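Local coordinates for protein hemoglobin (Mustelus griseus, PDB 1GCV) that carries oxygen from the gills to the peripheral tissues, binding it at a heme iron in a tetramer of two alpha and two beta chains, at residues C111-P114 with H115-G118. Residues are numbered along the deposited sequence; the frame is centred on the assembly and turned at random.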
ATOM      1  N   CYS B 111       8.452  17.218 -21.247  1.00 28.91           N
ATOM      2  CA  CYS B 111       9.856  16.886 -21.041  1.00 27.06           C
ATOM      3  C   CYS B 111      10.006  15.937 -19.859  1.00 26.86           C
ATOM      4  O   CYS B 111      11.071  15.337 -19.664  1.00 23.20           O
ATOM      5  CB  CYS B 111      10.675  18.148 -20.801  1.00 31.09           C
ATOM      6  SG  CYS B 111      11.274  18.873 -22.330  1.00 38.64           S
ATOM      7  N   PHE B 112       8.942  15.813 -19.068  1.00 19.65           N
ATOM      8  CA  PHE B 112       8.948  14.910 -17.927  1.00 20.42           C
ATOM      9  C   PHE B 112       8.421  13.573 -18.434  1.00 22.43           C
ATOM     10  O   PHE B 112       7.256  13.221 -18.226  1.00 22.18           O
ATOM     11  CB  PHE B 112       8.050  15.430 -16.804  1.00 20.17           C
ATOM     12  CG  PHE B 112       8.362  14.828 -15.458  1.00 18.86           C
ATOM     13  CD1 PHE B 112       9.574  15.101 -14.822  1.00 18.41           C
ATOM     14  CD2 PHE B 112       7.451  13.983 -14.829  1.00 18.28           C
ATOM     15  CE1 PHE B 112       9.877  14.543 -13.576  1.00 17.34           C
ATOM     16  CE2 PHE B 112       7.741  13.417 -13.580  1.00 16.96           C
ATOM     17  CZ  PHE B 112       8.957  13.698 -12.952  1.00 17.64           C
ATOM     18  N   THR B 113       9.303  12.838 -19.103  1.00 20.69           N
ATOM     19  CA  THR B 113       8.982  11.544 -19.689  1.00 21.41           C
ATOM     20  C   THR B 113       8.902  10.420 -18.662  1.00 20.06           C
ATOM     21  O   THR B 113       9.384  10.563 -17.538  1.00 19.58           O
ATOM     22  CB  THR B 113      10.045  11.156 -20.733  1.00 23.39           C
ATOM     23  OG1 THR B 113      11.294  10.895 -20.075  1.00 22.20           O
ATOM     24  CG2 THR B 113      10.235  12.280 -21.732  1.00 26.73           C
ATOM     25  N   PRO B 114       8.254   9.298 -19.029  1.00 18.60           N
ATOM     26  CA  PRO B 114       8.135   8.154 -18.116  1.00 19.39           C
ATOM     27  C   PRO B 114       9.503   7.743 -17.570  1.00 18.46           C
ATOM     28  O   PRO B 114       9.631   7.365 -16.405  1.00 19.06           O
ATOM     29  CB  PRO B 114       7.502   7.066 -18.986  1.00 20.43           C
ATOM     30  CG  PRO B 114       6.695   7.832 -19.983  1.00 21.38           C
ATOM     31  CD  PRO B 114       7.528   9.062 -20.291  1.00 19.58           C
ATOM     32  N   HIS B 115      10.525   7.830 -18.420  1.00 21.30           N
ATOM     33  CA  HIS B 115      11.885   7.481 -18.025  1.00 20.38           C
ATOM     34  C   HIS B 115      12.407   8.466 -16.975  1.00 18.41           C
ATOM     35  O   HIS B 115      12.983   8.057 -15.961  1.00 19.00           O
ATOM     36  CB  HIS B 115      12.814   7.474 -19.244  1.00 23.11           C
ATOM     37  CG  HIS B 115      14.246   7.204 -18.905  1.00 26.52           C
ATOM     38  ND1 HIS B 115      15.223   8.173 -18.976  1.00 28.02           N
ATOM     39  CD2 HIS B 115      14.857   6.084 -18.451  1.00 26.30           C
ATOM     40  CE1 HIS B 115      16.374   7.663 -18.576  1.00 27.53           C
ATOM     41  NE2 HIS B 115      16.179   6.397 -18.252  1.00 30.49           N
ATOM     42  N   ILE B 116      12.205   9.760 -17.217  1.00 19.16           N
ATOM     43  CA  ILE B 116      12.641  10.784 -16.271  1.00 20.55           C
ATOM     44  C   ILE B 116      11.878  10.642 -14.945  1.00 20.17           C
ATOM     45  O   ILE B 116      12.459  10.807 -13.872  1.00 18.95           O
ATOM     46  CB  ILE B 116      12.419  12.206 -16.830  1.00 20.26           C
ATOM     47  CG1 ILE B 116      13.266  12.413 -18.088  1.00 24.88           C
ATOM     48  CG2 ILE B 116      12.794  13.239 -15.781  1.00 22.08           C
ATOM     49  CD1 ILE B 116      14.759  12.296 -17.848  1.00 27.63           C
ATOM     50  N   GLN B 117      10.579  10.339 -15.022  1.00 18.66           N
ATOM     51  CA  GLN B 117       9.769  10.158 -13.818  1.00 17.07           C
ATOM     52  C   GLN B 117      10.336   8.985 -13.029  1.00 17.44           C
ATOM     53  O   GLN B 117      10.380   9.018 -11.800  1.00 21.52           O
ATOM     54  CB  GLN B 117       8.305   9.870 -14.168  1.00 15.11           C
ATOM     55  CG  GLN B 117       7.459   9.451 -12.954  1.00 17.35           C
ATOM     56  CD  GLN B 117       6.008   9.140 -13.293  1.00 16.94           C
ATOM     57  OE1 GLN B 117       5.596   9.202 -14.448  1.00 20.52           O
ATOM     58  NE2 GLN B 117       5.225   8.801 -12.272  1.00 17.26           N
ATOM     59  N   GLY B 118      10.764   7.949 -13.748  1.00 17.12           N
ATOM     60  CA  GLY B 118      11.344   6.780 -13.111  1.00 15.74           C
ATOM     61  C   GLY B 118      12.583   7.110 -12.292  1.00 16.32           C
ATOM     62  O   GLY B 118      12.794   6.530 -11.233  1.00 16.81           O
TER
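Thr113 is the N-cap of helix 114-132, turning its hydroxyl back onto Ile116 N, which donates to OG1 at 3.2 Å in a nearly straight bond (164°). A chi1 of 68° places OG1 between the threonine's own N and carbonyl carbon, facing the first helical turn. One residue on, Pro114 fills the first helical position, as proline often does. Gln117 N then closes the first turn on Thr113 O at 2.8 Å, and Gly118 N follows on Pro114 O at 2.9 Å.

Phe112, the centre of an inverse gamma turn just ahead of the cap, lays its ring against the first turn of the helix, with CG anti to the backbone N (chi1 -160°). Beyond CB and CG, on the helix 114-132 side the ring touches two residues: CD1 meets Ile116 CG2 at 3.8 Å, approached obliquely, and CE1 touches the same methyl, while CE2 rests on Gln117 CB at 3.6 Å and CZ on Gln117 CA. Gln117 itself runs out extended, its OE1 accepting a hydrogen bond from Arg31 of a neighbouring subunit; the same arginine also bonds Phe112 O. Here the loop after helix 93-108 enters the last globin helix (H): Phe112 packs on Ile101, Leu104 and Ala105 of helix 93-108, while Ile116 reaches Glu10 of helix 5-17.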